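Local structure of nicotinate phosphoribosyltransferase (Vibrio cholerae, 4HL7) at residues Y216-A219 against R220-D223; V194-D197 against V198-L202; D246-Q249 against V250-R254. The protein probably catalyses the ATP-driven transfer of phosphoribosyl from 5-phospho-alpha-D-ribose 1-diphosphate to nicotinate, forming nicotinate mononucleotide for NAD biosynthesis. One frame throughout, in Å; residues are numbered along the deposited sequence.

Contact 1: residues Y216-A219 against R220-D223; sequences YHFA and REFD
His217 and Glu221, one helical turn apart, both carry CG trans to the backbone N (chi1 -177° in the histidine), which runs the two side chains out on the same flank of the helix without quite meeting. A water closes the gap: it donates to Glu221 OE1 at 2.7 Å and lies in the plane of the imidazole, 3.0 Å from His217 NE2. Arg220 starts out the same way, but its chain bends at chi3 (55°) and swings the guanidinium back over the preceding turn. There NH2 comes 3.4 Å from His217 ND1, with the ring and guanidinium planes 81° apart, close to perpendicular. A second water sits 3.2 Å above the centre of the imidazole; it accepts from Arg220 NE and donates to His217 O, the same carbonyl that takes the helical bond from Glu221 N. ND1 of His217 is also hydrogen-bonded to Ser15 OG, and NH1 of Arg220 forms a salt bridge with Asp74.

All this happens on the short helix 216-222, which follows strand 210-213 of the parallel sheet and finishes in a Schellman motif, Asp223 taking positive phi. Phe218 and Phe222 leave from the adjoining flank, which faces helix 192-205, side by side, with CD1 of Phe218 3.9 Å from CE2 of Phe222. Glu221 reaches this pair too: its OE1 lies at the edge of the Phe218 ring, 3.6 Å from CD1, while its CG sits over the centre of the Phe222 ring.

Contact 2: residues V194-D197 against V198-L202; sequences VQRD and VLACL
The guanidinium of Arg196 lies flat over the methyl of Ala200, one turn further along the helix. CB of Ala200 stands 3.5 Å above the guanidinium plane, displaced toward the rim, and comes closest to NH2 of Arg196, at 3.7 Å. What brings the group back over the helix is a bend at chi2 (-98°) in the arginine chain. While the face packs on the methyl, the edge is used for charge: NH2 of Arg196 forms a salt bridge with OD1 of the adjoining Asp197 at 3.0 Å, the oxygen lying only 4° out of the guanidinium plane and being approached almost along its C-O bond. Face and edge together limit how the guanidinium can rotate. OD1 of Asp197 also takes a weak hydrogen bond from Gln193.

Helix 192-205 is the crossover of a beta-alpha-beta unit, linking strand 181-183 to its parallel neighbour 210-213 in the sheet of the TIM-barrel-related NAPRTase domain, and its other flanks are buried. On one, Gln195 and Leu199 run side by side in the same direction, CG of the glutamine 4.1 Å from CD1 of the leucine. The extended glutamine carries its amide past this contact to Arg189, Thr186 and Glu183, so its buried polar end is satisfied. On another, Val194 and Val198 meet at a slant through CG1 and CG2, 4.0 Å apart. CG2 of Val198 also presses on the backbone, 3.1 Å from Val194 O, the carbonyl that accepts the helical bond from Val198 N. Val198 and, further along, Cys201 face helix 155-174, where both touch Leu160.

Contact 3: residues D246-Q249 against V250-R254; sequences DSQQ and VALER
Asp246 and Val250 meet at the first turn of helix 247-258, where CB of the aspartate lies 4.1 Å from CG2 of the valine. Val250 has CG1 trans to its backbone N (chi1 166°), which leaves CG2 pointing back down the helix, 3.4 Å from Asp246 O. That carbonyl also receives Val250 N in a nearly straight bond, with an N-H...O angle of 170°. Two residues on, Leu252 has CG trans to its own carbonyl carbon (chi1 -63°), which lays CG 3.3 Å from Gln248 O, one turn back. CG of Glu253 packs 3.3 Å from Gln249 O, and the extended chain leaves OE2 of Glu253 loosely placed, 4.3 Å from CG of Gln249. The Gln248 chain is extended as well; its CG passes 4.4 Å from CD1 of Leu252, and its buried amide is carried on to Asp279, where NE2 is hydrogen-bonded to OD2. Ser247 turns OG back to the carbonyl of Glu244, three residues earlier, and is hydrogen-bonded there.

Helix 232-241 covers one flank of this turn, with Ser247 on Gln239 and both Val250 and Ala251 on His238. On another, Gln248 packs on Ala275 and Phe276 of helix 273-279, and Leu252 and Glu253 lean on Leu284 of helix 282-287, so the segment is packed among helices that precede and follow it in the chain.

Contacts 1 and 2 are neighbours, their centres 11 Å apart, on the two helices that flank strand 210-213 in the chain. Between them Phe218 is wedged against helix 192-205, its CB 3.4 Å from Leu199 CD1 and its CE2 3.4 Å from Gln195 OE1, while CZ of Phe222 lies 3.5 Å from Arg196 O. A long, weak ion pair joins Glu221 OE2 to Arg196 NE at 3.4 Å. Contact 3 stands apart, its centre about 31 Å from that of contact 1 and about 37 Å from that of contact 2. His232, the predicted autophosphorylation site, unmodified here, begins helix 232-241, which packs against contact 3.

Contact 1: residues Y216-A219 against R220-D223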
# COMPACT_ATOMS: atom_id res chain seq x y z
N TYR A 216 10.34 6.51 -0.25
CA TYR A 216 11.17 7.60 -0.81
C TYR A 216 12.42 7.81 0.04
O TYR A 216 13.57 8.01 -0.49
CB TYR A 216 10.36 8.93 -0.87
CG TYR A 216 9.71 9.20 -2.23
CD1 TYR A 216 10.40 8.96 -3.41
CD2 TYR A 216 8.41 9.73 -2.31
CE1 TYR A 216 9.82 9.23 -4.67
CE2 TYR A 216 7.80 10.01 -3.55
CZ TYR A 216 8.54 9.79 -4.73
OH TYR A 216 7.94 10.04 -5.99
N HIS A 217 12.24 7.85 1.35
CA HIS A 217 13.37 8.09 2.26
C HIS A 217 14.50 7.10 2.09
O HIS A 217 15.71 7.48 2.04
CB HIS A 217 12.89 8.09 3.71
CG HIS A 217 13.98 8.41 4.71
ND1 HIS A 217 14.23 9.65 5.14
CD2 HIS A 217 14.92 7.59 5.33
CE1 HIS A 217 15.25 9.64 6.01
NE2 HIS A 217 15.67 8.38 6.13
N PHE A 218 14.15 5.83 1.99
CA PHE A 218 15.15 4.75 1.84
C PHE A 218 15.60 4.63 0.38
O PHE A 218 16.73 4.23 0.16
CB PHE A 218 14.60 3.41 2.40
CG PHE A 218 14.52 3.39 3.92
CD1 PHE A 218 15.63 3.77 4.69
CD2 PHE A 218 13.33 3.02 4.58
CE1 PHE A 218 15.56 3.84 6.09
CE2 PHE A 218 13.27 3.05 5.96
CZ PHE A 218 14.37 3.46 6.73
N ALA A 219 14.76 5.03 -0.58
CA ALA A 219 15.22 5.15 -1.99
C ALA A 219 16.38 6.16 -2.05
O ALA A 219 17.43 5.87 -2.62
CB ALA A 219 14.08 5.57 -2.93
N ARG A 220 16.21 7.29 -1.39
CA ARG A 220 17.32 8.23 -1.20
C ARG A 220 18.53 7.64 -0.54
O ARG A 220 19.63 7.76 -1.07
CB ARG A 220 16.89 9.52 -0.50
CG ARG A 220 18.01 10.56 -0.32
CD ARG A 220 17.49 11.89 0.28
NE ARG A 220 16.78 11.67 1.54
CZ ARG A 220 16.03 12.58 2.17
NH1 ARG A 220 15.92 13.82 1.66
NH2 ARG A 220 15.41 12.26 3.31
N GLU A 221 18.34 7.07 0.65
CA GLU A 221 19.46 6.64 1.46
C GLU A 221 20.32 5.64 0.72
O GLU A 221 21.58 5.63 0.84
CB GLU A 221 18.95 6.02 2.76
CG GLU A 221 20.05 5.32 3.52
CD GLU A 221 19.74 5.14 5.00
OE1 GLU A 221 18.66 5.54 5.45
OE2 GLU A 221 20.60 4.59 5.72
N PHE A 222 19.66 4.77 -0.05
CA PHE A 222 20.39 3.65 -0.68
C PHE A 222 20.55 3.79 -2.19
O PHE A 222 20.98 2.85 -2.85
CB PHE A 222 19.67 2.31 -0.34
CG PHE A 222 19.71 1.97 1.10
CD1 PHE A 222 20.92 1.63 1.71
CD2 PHE A 222 18.56 2.03 1.87
CE1 PHE A 222 20.99 1.34 3.05
CE2 PHE A 222 18.60 1.72 3.21
CZ PHE A 222 19.81 1.36 3.81
N ASP A 223 20.12 4.93 -2.76
CA ASP A 223 20.19 5.17 -4.20
C ASP A 223 19.49 4.04 -4.93
O ASP A 223 20.07 3.39 -5.83
CB ASP A 223 21.65 5.33 -4.67
CG ASP A 223 21.75 5.73 -6.15
OD1 ASP A 223 20.88 6.50 -6.67
OD2 ASP A 223 22.66 5.24 -6.83
O HOH W 1 16.93 9.45 3.20
O HOH W 2 17.74 6.75 7.63

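Contact 2: residues V194-D197 against V198-L202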
# COMPACT_ATOMS: atom_id res chain seq x y z
N VAL A 194 14.66 -1.81 11.50
CA VAL A 194 14.62 -3.10 10.85
C VAL A 194 14.43 -2.97 9.36
O VAL A 194 15.12 -3.67 8.58
CB VAL A 194 13.54 -4.06 11.42
CG1 VAL A 194 13.35 -5.25 10.47
CG2 VAL A 194 13.94 -4.50 12.81
N GLN A 195 13.54 -2.08 8.92
CA GLN A 195 13.38 -1.88 7.47
C GLN A 195 14.69 -1.37 6.88
O GLN A 195 15.06 -1.76 5.75
CB GLN A 195 12.29 -0.86 7.13
CG GLN A 195 12.03 -0.72 5.60
CD GLN A 195 10.91 0.24 5.28
OE1 GLN A 195 10.53 1.06 6.11
NE2 GLN A 195 10.35 0.14 4.06
N ARG A 196 15.31 -0.43 7.58
CA ARG A 196 16.58 0.16 7.10
C ARG A 196 17.61 -0.97 6.84
O ARG A 196 18.19 -1.05 5.75
CB ARG A 196 17.11 1.20 8.07
CG ARG A 196 18.37 1.94 7.55
CD ARG A 196 19.63 1.31 8.14
NE ARG A 196 20.79 1.64 7.32
CZ ARG A 196 21.86 0.84 7.18
NH1 ARG A 196 22.87 1.22 6.42
NH2 ARG A 196 21.90 -0.35 7.80
N ASP A 197 17.80 -1.85 7.82
CA ASP A 197 18.79 -2.93 7.72
C ASP A 197 18.40 -3.95 6.64
O ASP A 197 19.27 -4.54 5.98
CB ASP A 197 18.87 -3.68 9.03
CG ASP A 197 19.60 -2.89 10.11
OD1 ASP A 197 20.26 -1.89 9.78
OD2 ASP A 197 19.44 -3.24 11.29
N VAL A 198 17.10 -4.22 6.53
CA VAL A 198 16.59 -5.13 5.52
C VAL A 198 16.90 -4.62 4.12
O VAL A 198 17.41 -5.38 3.28
CB VAL A 198 15.07 -5.41 5.72
CG1 VAL A 198 14.46 -5.99 4.43
CG2 VAL A 198 14.91 -6.32 6.95
N LEU A 199 16.68 -3.34 3.89
CA LEU A 199 16.98 -2.78 2.59
C LEU A 199 18.51 -2.80 2.33
O LEU A 199 18.95 -3.14 1.23
CB LEU A 199 16.36 -1.35 2.43
CG LEU A 199 14.85 -1.37 2.13
CD1 LEU A 199 14.29 0.03 2.30
CD2 LEU A 199 14.69 -1.77 0.68
N ALA A 200 19.32 -2.41 3.34
CA ALA A 200 20.78 -2.47 3.24
C ALA A 200 21.24 -3.88 2.83
O ALA A 200 22.12 -4.03 1.98
CB ALA A 200 21.43 -2.06 4.56
N CYS A 201 20.64 -4.90 3.41
CA CYS A 201 21.05 -6.27 3.15
C CYS A 201 20.65 -6.70 1.73
O CYS A 201 21.45 -7.28 0.98
CB CYS A 201 20.42 -7.16 4.22
SG CYS A 201 20.56 -8.95 3.96
N LEU A 202 19.40 -6.41 1.32
CA LEU A 202 18.96 -6.68 -0.05
C LEU A 202 19.88 -6.03 -1.06
O LEU A 202 20.30 -6.65 -2.03
CB LEU A 202 17.54 -6.20 -0.26
CG LEU A 202 16.47 -6.89 0.57
CD1 LEU A 202 15.13 -6.14 0.39
CD2 LEU A 202 16.35 -8.39 0.31

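Contact 3: residues D246-Q249 against V250-R254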
# COMPACT_ATOMS: atom_id res chain seq x y z
N ASP A 246 -18.86 5.44 -13.95
CA ASP A 246 -17.73 6.03 -14.64
C ASP A 246 -16.50 6.13 -13.77
O ASP A 246 -15.43 6.53 -14.24
CB ASP A 246 -18.10 7.48 -15.10
CG ASP A 246 -19.22 7.49 -16.09
OD1 ASP A 246 -19.23 6.60 -16.97
OD2 ASP A 246 -20.11 8.37 -15.95
N SER A 247 -16.64 5.79 -12.49
CA SER A 247 -15.61 6.09 -11.49
C SER A 247 -14.21 5.50 -11.81
O SER A 247 -13.20 6.20 -11.74
CB SER A 247 -16.08 5.60 -10.12
OG SER A 247 -16.26 4.20 -10.09
N GLN A 248 -14.17 4.22 -12.20
CA GLN A 248 -12.93 3.57 -12.40
C GLN A 248 -12.28 4.09 -13.73
O GLN A 248 -11.08 4.38 -13.80
CB GLN A 248 -13.14 2.08 -12.45
CG GLN A 248 -11.86 1.32 -12.76
CD GLN A 248 -12.04 -0.17 -12.54
OE1 GLN A 248 -11.36 -0.76 -11.69
NE2 GLN A 248 -12.96 -0.76 -13.26
N GLN A 249 -13.10 4.25 -14.75
CA GLN A 249 -12.59 4.77 -16.00
C GLN A 249 -12.05 6.18 -15.90
O GLN A 249 -10.95 6.46 -16.42
CB GLN A 249 -13.63 4.68 -17.12
CG GLN A 249 -12.84 4.70 -18.43
CD GLN A 249 -13.66 4.27 -19.59
OE1 GLN A 249 -13.48 3.20 -20.14
NE2 GLN A 249 -14.58 5.11 -19.95
N VAL A 250 -12.79 7.05 -15.23
CA VAL A 250 -12.32 8.44 -15.05
C VAL A 250 -11.04 8.47 -14.22
O VAL A 250 -10.10 9.23 -14.52
CB VAL A 250 -13.40 9.35 -14.44
CG1 VAL A 250 -12.77 10.66 -13.97
CG2 VAL A 250 -14.58 9.54 -15.44
N ALA A 251 -10.98 7.63 -13.18
CA ALA A 251 -9.78 7.60 -12.33
C ALA A 251 -8.58 7.15 -13.18
O ALA A 251 -7.46 7.71 -13.08
CB ALA A 251 -9.99 6.66 -11.15
N LEU A 252 -8.80 6.12 -14.05
CA LEU A 252 -7.67 5.74 -14.97
C LEU A 252 -7.22 6.90 -15.89
O LEU A 252 -6.01 7.15 -16.03
CB LEU A 252 -8.01 4.49 -15.83
CG LEU A 252 -8.25 3.15 -15.07
CD1 LEU A 252 -8.99 2.19 -15.96
CD2 LEU A 252 -6.86 2.60 -14.69
N GLU A 253 -8.16 7.59 -16.51
CA GLU A 253 -7.84 8.68 -17.38
C GLU A 253 -7.15 9.82 -16.65
O GLU A 253 -6.20 10.41 -17.16
CB GLU A 253 -9.16 9.18 -18.06
CG GLU A 253 -9.70 8.08 -18.98
CD GLU A 253 -11.04 8.46 -19.55
OE1 GLU A 253 -11.75 9.20 -18.87
OE2 GLU A 253 -11.36 8.02 -20.65
N ARG A 254 -7.63 10.16 -15.46
CA ARG A 254 -7.14 11.34 -14.78
C ARG A 254 -5.75 11.11 -14.19
O ARG A 254 -5.01 12.06 -14.00
CB ARG A 254 -8.09 11.75 -13.67
CG ARG A 254 -9.32 12.42 -14.30
CD ARG A 254 -9.89 13.52 -13.45
NE ARG A 254 -10.28 14.67 -14.30
CZ ARG A 254 -10.75 15.81 -13.82
NH1 ARG A 254 -10.93 15.94 -12.51
NH2 ARG A 254 -11.08 16.81 -14.66